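Local structure of probable ss-1,3-N-acetylglucosaminyltransferase (6H21) at residues L172-F178 and F202-L207; I251-Y256 and H268-Y274; S41-M47 and L115-E121; I168-L172 and K273-R277. The protein is a probable glycosyltransferase of family 2 with a GT-A fold, joined to a helical linker domain of the TarS type. Residues are numbered along the deposited sequence.

Contact 1 (L172-F178 and F202-L207)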
# COMPACT_ATOMS: atom_id res chain seq x y z
N LEU C 172 -30.14 10.48 9.40
CA LEU C 172 -31.06 9.72 8.59
C LEU C 172 -32.01 8.87 9.43
O LEU C 172 -32.75 8.04 8.87
CB LEU C 172 -30.22 8.85 7.65
CG LEU C 172 -29.58 9.57 6.48
CD1 LEU C 172 -28.78 8.59 5.64
CD2 LEU C 172 -30.60 10.31 5.63
N SER C 173 -32.09 9.09 10.74
CA SER C 173 -33.13 8.43 11.56
C SER C 173 -34.50 8.92 11.08
O SER C 173 -34.61 9.98 10.47
CB SER C 173 -32.97 8.69 13.04
OG SER C 173 -33.54 9.94 13.41
N VAL C 174 -35.55 8.16 11.39
CA VAL C 174 -36.90 8.55 11.07
C VAL C 174 -37.53 9.33 12.24
O VAL C 174 -38.77 9.55 12.23
CB VAL C 174 -37.75 7.33 10.70
CG1 VAL C 174 -37.15 6.62 9.49
CG2 VAL C 174 -37.92 6.38 11.87
N LEU C 175 -36.72 9.79 13.20
CA LEU C 175 -37.25 10.48 14.39
C LEU C 175 -37.43 11.98 14.09
O LEU C 175 -36.73 12.86 14.60
CB LEU C 175 -36.32 10.19 15.57
CG LEU C 175 -36.00 8.71 15.77
CD1 LEU C 175 -35.00 8.51 16.89
CD2 LEU C 175 -37.27 7.89 16.03
N LYS C 176 -38.44 12.23 13.26
CA LYS C 176 -38.63 13.46 12.51
C LYS C 176 -40.12 13.58 12.14
O LYS C 176 -40.87 12.62 12.28
CB LYS C 176 -37.80 13.41 11.21
CG LYS C 176 -36.29 13.37 11.40
CD LYS C 176 -35.54 13.16 10.11
CE LYS C 176 -34.04 13.34 10.25
NZ LYS C 176 -33.42 12.40 11.21
N MET C 177 -40.51 14.74 11.62
CA MET C 177 -41.90 14.97 11.21
C MET C 177 -41.98 14.93 9.67
O MET C 177 -41.39 15.74 9.00
CB MET C 177 -42.41 16.31 11.76
CG MET C 177 -43.87 16.58 11.44
SD MET C 177 -44.53 18.03 12.31
CE MET C 177 -44.47 17.46 14.00
N PHE C 178 -42.74 13.96 9.15
CA PHE C 178 -42.87 13.66 7.73
C PHE C 178 -44.30 13.95 7.23
O PHE C 178 -45.24 13.51 7.83
CB PHE C 178 -42.64 12.16 7.48
CG PHE C 178 -41.25 11.62 7.72
CD1 PHE C 178 -40.86 11.19 8.98
CD2 PHE C 178 -40.36 11.47 6.68
CE1 PHE C 178 -39.60 10.65 9.19
CE2 PHE C 178 -39.10 10.93 6.89
CZ PHE C 178 -38.73 10.52 8.15
N PHE C 202 -35.73 4.36 4.47
CA PHE C 202 -37.01 5.05 4.52
C PHE C 202 -36.79 6.56 4.38
O PHE C 202 -37.44 7.19 3.57
CB PHE C 202 -37.77 4.71 5.81
CG PHE C 202 -39.12 5.38 5.92
CD1 PHE C 202 -39.21 6.70 6.34
CD2 PHE C 202 -40.27 4.71 5.56
CE1 PHE C 202 -40.45 7.32 6.44
CE2 PHE C 202 -41.51 5.33 5.66
CZ PHE C 202 -41.59 6.64 6.09
N THR C 203 -35.86 7.13 5.16
CA THR C 203 -35.61 8.57 5.11
C THR C 203 -35.08 8.99 3.72
O THR C 203 -35.53 10.01 3.18
CB THR C 203 -34.66 9.02 6.23
OG1 THR C 203 -35.26 8.70 7.48
CG2 THR C 203 -34.37 10.50 6.18
N ILE C 204 -34.17 8.20 3.14
CA ILE C 204 -33.64 8.47 1.80
C ILE C 204 -34.76 8.40 0.75
O ILE C 204 -34.83 9.28 -0.11
CB ILE C 204 -32.49 7.49 1.45
CG1 ILE C 204 -31.26 7.72 2.33
CG2 ILE C 204 -32.17 7.54 -0.05
CD1 ILE C 204 -30.26 8.72 1.81
N GLU C 205 -35.60 7.35 0.80
CA GLU C 205 -36.74 7.21 -0.14
C GLU C 205 -37.62 8.46 -0.03
O GLU C 205 -38.08 9.00 -1.05
CB GLU C 205 -37.55 5.93 0.11
CG GLU C 205 -36.86 4.66 -0.38
CD GLU C 205 -37.61 3.33 -0.31
OE1 GLU C 205 -38.52 3.18 0.53
OE2 GLU C 205 -37.27 2.42 -1.10
N PHE C 206 -37.83 8.95 1.21
CA PHE C 206 -38.64 10.13 1.44
C PHE C 206 -37.97 11.35 0.81
O PHE C 206 -38.64 12.13 0.10
CB PHE C 206 -38.88 10.39 2.92
CG PHE C 206 -39.93 11.43 3.18
CD1 PHE C 206 -39.60 12.77 3.22
CD2 PHE C 206 -41.25 11.06 3.36
CE1 PHE C 206 -40.58 13.73 3.45
CE2 PHE C 206 -42.23 12.02 3.59
CZ PHE C 206 -41.89 13.36 3.63
N LEU C 207 -36.68 11.54 1.10
CA LEU C 207 -35.89 12.71 0.61
C LEU C 207 -35.90 12.78 -0.93
O LEU C 207 -36.00 13.86 -1.50
CB LEU C 207 -34.44 12.62 1.12
CG LEU C 207 -34.23 12.90 2.61
CD1 LEU C 207 -32.81 12.53 3.02
CD2 LEU C 207 -34.53 14.35 2.94
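Phe178, Thr203 and Leu172 carry most of this contact, which sets strand 177-179 and the loop before it against helix 198-207. Phe178, on the strand, sets its ring against two phenylalanines of the helix. It offers its face to the edge of Phe202 (planes at 82°) and its own edge to the face of Phe206 (planes at 80°), with Phe178 CD2 3.5 Å from Phe206 CD2. Two T-shaped pairs thus share one ring. One turn of helix separates the two partners, so both project to the same side. Thr203 OG1 donates to Leu172 O at 2.9 Å, fastening the loop before the strand. Leu172 then lies along the helix, its CD2 3.8 Å from Thr203 CG2, while its CD1 reaches Ile204 CD1 at 4.1 Å. Ser173, whose OG accepts from Leu175 N in an ST turn, and Leu175 both touch the bound uridine-diphosphate-N-acetylglucosamine. The arrangement is a strand-helix aromatic cluster in the GT-A core, beside the ligand pocket.

Contact 2 (I251-Y256 and H268-Y274)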
# COMPACT_ATOMS: atom_id res chain seq x y z
N ILE C 251 -30.68 1.96 -1.12
CA ILE C 251 -30.42 3.38 -0.91
C ILE C 251 -29.91 4.00 -2.23
O ILE C 251 -30.43 5.02 -2.69
CB ILE C 251 -29.46 3.59 0.27
CG1 ILE C 251 -30.20 3.36 1.60
CG2 ILE C 251 -28.79 4.96 0.22
CD1 ILE C 251 -29.28 3.17 2.77
N TYR C 252 -28.90 3.36 -2.83
CA TYR C 252 -28.33 3.83 -4.10
C TYR C 252 -29.38 3.82 -5.22
O TYR C 252 -29.45 4.78 -5.98
CB TYR C 252 -27.12 2.99 -4.49
CG TYR C 252 -25.90 3.29 -3.67
CD1 TYR C 252 -25.28 4.52 -3.76
CD2 TYR C 252 -25.37 2.35 -2.80
CE1 TYR C 252 -24.12 4.80 -3.04
CE2 TYR C 252 -24.24 2.62 -2.06
CZ TYR C 252 -23.61 3.85 -2.19
OH TYR C 252 -22.48 4.11 -1.50
N LYS C 253 -30.21 2.76 -5.27
CA LYS C 253 -31.30 2.62 -6.25
C LYS C 253 -32.28 3.79 -6.10
O LYS C 253 -32.70 4.36 -7.10
CB LYS C 253 -32.05 1.29 -6.12
CG LYS C 253 -31.26 0.06 -6.56
CD LYS C 253 -32.09 -1.04 -7.20
CE LYS C 253 -32.78 -1.97 -6.21
N ALA C 254 -32.61 4.17 -4.85
CA ALA C 254 -33.55 5.27 -4.56
C ALA C 254 -32.99 6.60 -5.07
O ALA C 254 -33.72 7.42 -5.61
CB ALA C 254 -33.89 5.36 -3.09
N ILE C 255 -31.69 6.80 -4.90
CA ILE C 255 -31.05 8.02 -5.37
C ILE C 255 -31.13 8.09 -6.90
O ILE C 255 -31.50 9.11 -7.48
CB ILE C 255 -29.60 8.09 -4.86
CG1 ILE C 255 -29.57 8.36 -3.36
CG2 ILE C 255 -28.80 9.11 -5.66
CD1 ILE C 255 -28.19 8.28 -2.76
N TYR C 256 -30.79 6.98 -7.56
CA TYR C 256 -30.63 6.99 -9.01
C TYR C 256 -31.98 6.98 -9.73
O TYR C 256 -32.01 7.29 -10.93
CB TYR C 256 -29.72 5.86 -9.49
CG TYR C 256 -28.28 6.26 -9.46
CD1 TYR C 256 -27.73 7.02 -10.49
CD2 TYR C 256 -27.47 5.94 -8.37
CE1 TYR C 256 -26.40 7.40 -10.46
CE2 TYR C 256 -26.15 6.34 -8.33
CZ TYR C 256 -25.62 7.08 -9.37
OH TYR C 256 -24.31 7.43 -9.31
N HIS C 268 -25.20 11.30 -9.35
CA HIS C 268 -23.81 10.90 -9.10
C HIS C 268 -23.28 11.60 -7.85
O HIS C 268 -22.61 10.99 -7.03
CB HIS C 268 -22.90 11.23 -10.29
CG HIS C 268 -23.16 10.45 -11.53
ND1 HIS C 268 -23.56 9.13 -11.51
CD2 HIS C 268 -23.06 10.80 -12.84
CE1 HIS C 268 -23.73 8.70 -12.75
NE2 HIS C 268 -23.41 9.70 -13.59
N GLN C 269 -23.59 12.89 -7.71
CA GLN C 269 -23.12 13.69 -6.58
C GLN C 269 -23.73 13.17 -5.28
O GLN C 269 -23.04 13.02 -4.30
CB GLN C 269 -23.47 15.17 -6.75
CG GLN C 269 -22.92 16.03 -5.62
CD GLN C 269 -23.50 17.42 -5.66
OE1 GLN C 269 -24.71 17.62 -5.79
NE2 GLN C 269 -22.62 18.41 -5.57
N LEU C 270 -25.05 12.94 -5.28
CA LEU C 270 -25.73 12.45 -4.07
C LEU C 270 -25.19 11.06 -3.67
O LEU C 270 -24.99 10.79 -2.50
CB LEU C 270 -27.23 12.41 -4.33
CG LEU C 270 -27.91 13.77 -4.37
CD1 LEU C 270 -29.31 13.65 -4.95
CD2 LEU C 270 -27.95 14.40 -2.98
N ALA C 271 -24.99 10.20 -4.67
CA ALA C 271 -24.47 8.86 -4.49
C ALA C 271 -23.05 8.90 -3.90
O ALA C 271 -22.73 8.12 -3.00
CB ALA C 271 -24.51 8.14 -5.81
N GLY C 272 -22.21 9.83 -4.38
CA GLY C 272 -20.86 10.04 -3.86
C GLY C 272 -20.85 10.54 -2.42
O GLY C 272 -20.03 10.14 -1.58
N LYS C 273 -21.76 11.48 -2.12
CA LYS C 273 -21.88 11.97 -0.76
C LYS C 273 -22.35 10.85 0.18
O LYS C 273 -21.90 10.78 1.34
CB LYS C 273 -22.81 13.18 -0.72
CG LYS C 273 -22.26 14.40 -1.46
CD LYS C 273 -20.98 14.95 -0.87
CE LYS C 273 -20.26 15.85 -1.85
NZ LYS C 273 -19.12 16.55 -1.20
N TYR C 274 -23.22 9.97 -0.31
CA TYR C 274 -23.69 8.86 0.52
C TYR C 274 -22.52 7.88 0.75
O TYR C 274 -22.34 7.37 1.87
CB TYR C 274 -24.92 8.13 -0.03
CG TYR C 274 -25.35 7.07 0.94
CD1 TYR C 274 -26.08 7.40 2.07
CD2 TYR C 274 -24.87 5.78 0.84
CE1 TYR C 274 -26.38 6.45 3.05
CE2 TYR C 274 -25.13 4.83 1.83
CZ TYR C 274 -25.90 5.16 2.93
OH TYR C 274 -26.15 4.23 3.90
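Tyr274 lays one face of its ring against Ile251, whose CG2 sits 3.8 Å from the ring centroid and almost on the ring normal, a CH-pi contact. The edge of the same ring points at the face of Tyr252, giving a T-shaped pair with planes at 89° and centroids 5.6 Å apart. One tyrosine therefore receives an aliphatic group and addresses an aromatic one, both from adjacent positions of helix 242-256. The two helical segments run nearly antiparallel, at 157°, with axes 9.5 Å apart at their closest. Such a pair illustrates how small residues let large ones interlock: Ala271, 6.4 Å from Tyr252 between CA atoms, leaves room for two tyrosines. Tyr252 CD1 lies 4.2 Å from Ala271 CB, and Tyr256 CE2 comes to 3.5 Å from that same Ala271 CB. Beside them Ile255 packs on Leu270, its CG2 3.9 Å from Leu270 CB. At the far end Tyr256 OH and His268 ND1 share a hydrogen bond of 2.9 Å. The other two hydroxyls are satisfied beyond the segments: Tyr252 OH bonds Thr275 on helix 264-281, and Tyr274 OH bonds Gln200 on helix 198-207. The chemistry implies a helical hairpin of the linker domain held chiefly by apolar and aromatic packing, in which tyrosines pack their rings across the interface yet keep their hydroxyls hydrogen-bonded.

Contact 3 (S41-M47 and L115-E121)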
# COMPACT_ATOMS: atom_id res chain seq x y z
N SER C 41 -44.73 12.20 27.98
CA SER C 41 -44.07 13.24 27.20
C SER C 41 -44.89 13.57 25.94
O SER C 41 -44.85 14.71 25.48
CB SER C 41 -42.62 12.90 26.87
OG SER C 41 -42.50 12.11 25.70
N VAL C 42 -45.62 12.60 25.40
CA VAL C 42 -46.48 12.84 24.23
C VAL C 42 -47.81 13.49 24.64
O VAL C 42 -48.33 14.35 23.93
CB VAL C 42 -46.74 11.57 23.41
CG1 VAL C 42 -47.64 11.87 22.22
CG2 VAL C 42 -45.45 10.93 22.96
N LEU C 43 -48.37 13.07 25.78
CA LEU C 43 -49.68 13.57 26.19
C LEU C 43 -49.58 15.00 26.75
O LEU C 43 -50.60 15.70 26.74
CB LEU C 43 -50.31 12.60 27.19
CG LEU C 43 -50.73 11.26 26.58
CD1 LEU C 43 -51.52 10.43 27.58
CD2 LEU C 43 -51.53 11.46 25.30
N ASN C 44 -48.38 15.44 27.15
CA ASN C 44 -48.17 16.78 27.75
C ASN C 44 -47.59 17.74 26.70
O ASN C 44 -46.70 18.55 26.99
CB ASN C 44 -47.31 16.68 29.01
CG ASN C 44 -47.99 15.89 30.13
OD1 ASN C 44 -49.22 15.83 30.22
ND2 ASN C 44 -47.20 15.30 31.02
N GLN C 45 -48.14 17.74 25.49
CA GLN C 45 -47.68 18.66 24.43
C GLN C 45 -48.38 20.01 24.57
O GLN C 45 -49.51 20.09 25.05
CB GLN C 45 -47.94 18.06 23.05
CG GLN C 45 -47.00 16.91 22.71
CD GLN C 45 -45.57 17.37 22.62
OE1 GLN C 45 -45.24 18.25 21.83
NE2 GLN C 45 -44.72 16.79 23.45
N THR C 46 -47.74 21.08 24.08
CA THR C 46 -48.37 22.39 24.00
C THR C 46 -49.43 22.42 22.90
O THR C 46 -50.36 23.20 22.98
CB THR C 46 -47.36 23.50 23.75
OG1 THR C 46 -46.65 23.18 22.55
CG2 THR C 46 -46.42 23.66 24.92
N MET C 47 -49.28 21.57 21.87
CA MET C 47 -50.30 21.43 20.84
C MET C 47 -51.62 20.99 21.48
O MET C 47 -51.63 20.16 22.39
CB MET C 47 -49.91 20.40 19.77
CG MET C 47 -51.00 20.18 18.73
SD MET C 47 -50.45 19.19 17.32
CE MET C 47 -49.42 20.38 16.47
N LEU C 115 -40.29 13.37 24.04
CA LEU C 115 -40.56 14.62 23.32
C LEU C 115 -40.47 15.81 24.29
O LEU C 115 -40.95 15.74 25.43
CB LEU C 115 -41.96 14.57 22.71
CG LEU C 115 -42.15 13.64 21.52
CD1 LEU C 115 -43.50 13.89 20.86
CD2 LEU C 115 -41.03 13.81 20.50
N HIS C 116 -39.85 16.90 23.84
CA HIS C 116 -40.03 18.21 24.44
C HIS C 116 -41.52 18.58 24.34
O HIS C 116 -42.19 18.24 23.38
CB HIS C 116 -39.09 19.20 23.74
CG HIS C 116 -38.93 20.51 24.44
ND1 HIS C 116 -39.93 21.46 24.42
CD2 HIS C 116 -37.90 21.03 25.13
CE1 HIS C 116 -39.52 22.52 25.11
NE2 HIS C 116 -38.27 22.27 25.54
N GLU C 117 -42.04 19.29 25.35
CA GLU C 117 -43.48 19.66 25.39
C GLU C 117 -43.87 20.51 24.17
O GLU C 117 -45.03 20.49 23.77
CB GLU C 117 -43.86 20.34 26.71
CG GLU C 117 -43.18 21.69 26.95
CD GLU C 117 -43.57 22.39 28.25
OE1 GLU C 117 -44.10 21.73 29.16
OE2 GLU C 117 -43.34 23.61 28.35
N ARG C 118 -42.91 21.23 23.57
CA ARG C 118 -43.18 22.14 22.44
C ARG C 118 -42.99 21.46 21.08
O ARG C 118 -43.26 22.10 20.04
CB ARG C 118 -42.27 23.36 22.50
CG ARG C 118 -42.48 24.24 23.72
CD ARG C 118 -41.54 25.44 23.70
NE ARG C 118 -41.80 26.24 22.51
CZ ARG C 118 -42.64 27.27 22.45
NH1 ARG C 118 -43.17 27.79 23.55
NH2 ARG C 118 -42.94 27.79 21.27
N ALA C 119 -42.54 20.19 21.08
CA ALA C 119 -42.11 19.48 19.88
C ALA C 119 -43.17 19.54 18.78
O ALA C 119 -42.88 20.02 17.69
CB ALA C 119 -41.76 18.04 20.20
N LEU C 120 -44.38 19.03 19.04
CA LEU C 120 -45.34 18.85 17.95
C LEU C 120 -45.78 20.22 17.41
O LEU C 120 -45.85 20.40 16.21
CB LEU C 120 -46.54 18.03 18.43
CG LEU C 120 -46.28 16.57 18.81
CD1 LEU C 120 -47.59 15.81 18.92
CD2 LEU C 120 -45.35 15.88 17.81
N GLU C 121 -46.04 21.17 18.32
CA GLU C 121 -46.57 22.51 17.95
C GLU C 121 -45.54 23.27 17.11
O GLU C 121 -45.86 23.75 16.03
CB GLU C 121 -46.99 23.29 19.21
CG GLU C 121 -47.55 24.68 18.92
CD GLU C 121 -49.00 24.79 18.46
OE1 GLU C 121 -49.63 23.73 18.15
OE2 GLU C 121 -49.52 25.93 18.43
O HOH W 1 -43.68 16.53 26.90
O HOH W 2 -46.30 20.67 21.20
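Gln45 shows how one amide side chain can bridge a helix end and the approach to another helix. Its OE1 accepts from Leu120 N at 3.0 Å, almost linearly, while its NE2 donates to His116 O and, within its own segment, to Ser41 O, both at 2.9 Å from NE2. Alongside, Thr46 N donates to Glu117 O at 2.8 Å, and Leu115 N donates to Ser41 OG at 3.0 Å; that hydroxyl also bonds Thr38. One water links Ser41 O to Leu115 O; a second donates to Gln45 OE1 and accepts from Met47 N and Glu121 N. Within 115-121, His116 ND1 accepts from Arg118 N at 3.1 Å, a capping bond at the type I turn from His116 to Ala119 that leads into helix 119-129. Packing follows outside this network: Met47 CE lies 4.2 Å from Leu120 CB, and Val42 CG2 lies 4.1 Å from Leu115 CD1. The contact thus joins the C-terminal end of helix 35-43 to the start of helix 119-129, with Leu120 resting on strands 22-28 and 52-58 of the central sheet.

Contact 4 (I168-L172 and K273-R277)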
# COMPACT_ATOMS: atom_id res chain seq x y z
N ILE C 168 -27.58 16.29 5.65
CA ILE C 168 -28.77 15.51 6.01
C ILE C 168 -28.43 14.01 5.95
O ILE C 168 -29.02 13.24 6.70
CB ILE C 168 -30.00 15.90 5.16
CG1 ILE C 168 -30.26 17.40 5.24
CG2 ILE C 168 -31.24 15.10 5.54
CD1 ILE C 168 -31.56 17.83 4.60
N PHE C 169 -27.46 13.61 5.12
CA PHE C 169 -27.07 12.20 5.05
C PHE C 169 -26.41 11.70 6.34
O PHE C 169 -26.20 10.51 6.49
CB PHE C 169 -26.11 11.92 3.89
CG PHE C 169 -26.77 11.78 2.54
CD1 PHE C 169 -28.12 11.53 2.42
CD2 PHE C 169 -26.02 11.89 1.39
CE1 PHE C 169 -28.72 11.42 1.17
CE2 PHE C 169 -26.60 11.75 0.14
CZ PHE C 169 -27.95 11.50 0.03
N TYR C 170 -26.13 12.60 7.29
CA TYR C 170 -25.57 12.23 8.58
C TYR C 170 -26.64 12.24 9.67
O TYR C 170 -26.32 12.15 10.83
CB TYR C 170 -24.38 13.16 8.89
CG TYR C 170 -23.25 12.96 7.92
CD1 TYR C 170 -23.28 13.56 6.67
CD2 TYR C 170 -22.20 12.11 8.21
CE1 TYR C 170 -22.27 13.35 5.74
CE2 TYR C 170 -21.18 11.90 7.30
CZ TYR C 170 -21.22 12.51 6.06
OH TYR C 170 -20.22 12.30 5.16
N ALA C 171 -27.91 12.37 9.29
CA ALA C 171 -29.03 12.47 10.21
C ALA C 171 -30.26 11.79 9.60
O ALA C 171 -31.28 12.40 9.33
CB ALA C 171 -29.30 13.93 10.53
N LEU C 172 -30.14 10.48 9.40
CA LEU C 172 -31.06 9.72 8.59
C LEU C 172 -32.01 8.87 9.43
O LEU C 172 -32.75 8.04 8.87
CB LEU C 172 -30.22 8.85 7.65
CG LEU C 172 -29.58 9.57 6.48
CD1 LEU C 172 -28.78 8.59 5.64
CD2 LEU C 172 -30.60 10.31 5.63
N LYS C 273 -21.76 11.48 -2.12
CA LYS C 273 -21.88 11.97 -0.76
C LYS C 273 -22.35 10.85 0.18
O LYS C 273 -21.90 10.78 1.34
CB LYS C 273 -22.81 13.18 -0.72
CG LYS C 273 -22.26 14.40 -1.46
CD LYS C 273 -20.98 14.95 -0.87
CE LYS C 273 -20.26 15.85 -1.85
NZ LYS C 273 -19.12 16.55 -1.20
N TYR C 274 -23.22 9.97 -0.31
CA TYR C 274 -23.69 8.86 0.52
C TYR C 274 -22.52 7.88 0.75
O TYR C 274 -22.34 7.37 1.87
CB TYR C 274 -24.92 8.13 -0.03
CG TYR C 274 -25.35 7.07 0.94
CD1 TYR C 274 -26.08 7.40 2.07
CD2 TYR C 274 -24.87 5.78 0.84
CE1 TYR C 274 -26.38 6.45 3.05
CE2 TYR C 274 -25.13 4.83 1.83
CZ TYR C 274 -25.90 5.16 2.93
OH TYR C 274 -26.15 4.23 3.90
N THR C 275 -21.75 7.61 -0.30
CA THR C 275 -20.60 6.72 -0.20
C THR C 275 -19.64 7.24 0.89
O THR C 275 -19.14 6.46 1.69
CB THR C 275 -19.90 6.53 -1.56
OG1 THR C 275 -20.80 5.91 -2.48
CG2 THR C 275 -18.66 5.68 -1.43
N THR C 276 -19.40 8.55 0.91
CA THR C 276 -18.56 9.20 1.92
C THR C 276 -19.13 8.92 3.31
O THR C 276 -18.41 8.49 4.20
CB THR C 276 -18.41 10.70 1.67
OG1 THR C 276 -17.88 10.90 0.36
CG2 THR C 276 -17.52 11.40 2.68
N ARG C 277 -20.43 9.15 3.49
CA ARG C 277 -21.10 8.88 4.76
C ARG C 277 -20.91 7.41 5.15
O ARG C 277 -20.65 7.10 6.33
CB ARG C 277 -22.59 9.25 4.67
CG ARG C 277 -23.39 8.91 5.92
CD ARG C 277 -24.12 7.60 5.78
NE ARG C 277 -24.38 7.03 7.11
CZ ARG C 277 -24.39 5.73 7.38
NH1 ARG C 277 -24.51 5.35 8.65
NH2 ARG C 277 -24.26 4.83 6.41
O HOH W 3 -20.96 13.01 2.62
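Phe169 and Tyr170, both with chi1 in the m well, bring their rings onto helix 264-281 from a short 3-10 segment. Phe169, its chi1 at -81°, turns the face of its ring to the edge of Tyr274, whose chi1 is t; the T-shaped pair has planes at 84° and centroids 5.8 Å apart. Phe169 CE2 also lies 4.0 Å from Tyr274 CB. Leu172, in the mt rotamer, extends CD1 to 4.1 Å from Tyr274 CE1. Tyr170 spreads its ring beneath Arg277, whose CG stands 4.1 Å from the ring centroid in a CH-pi contact. Arg277 starts t but has chi2 at -98°, between wells, and its CG also comes to 3.3 Å from Phe169 O. A water bridges Tyr170 OH and Lys273 O, 2.7 Å from each of these atoms, and Tyr170 OH further bonds Arg280. Mainly aromatic and aliphatic, with one close approach to a backbone carbonyl and a polar link through water, the chemistry implies a mainly apolar seam between glycosyltransferase and TarS linker regions, its margin at Tyr170 and Arg277 partly exposed.

Overall arrangement
The four contacts trace a path across the chain from the family 2 glycosyltransferase region to the helical linker. Contact 3 closes first along the sequence and lies at the far end, its centre about 35 Å from that of contact 2, on opposite sides of the chain's centre. Contact 1, nearest that centre, occupies the middle, its centre about 20 Å from that of contact 3; Met177 packs on Leu120 there. Contact 4 spans about 100 residues, encloses contact 1 in sequence and shares Leu172 with it. Contacts 2 and 4 both use helix 264-281 and share Lys273 and Tyr274, with centres about 10 Å apart. Sheet, ligand pocket and linker helices thus form one continuously packed body.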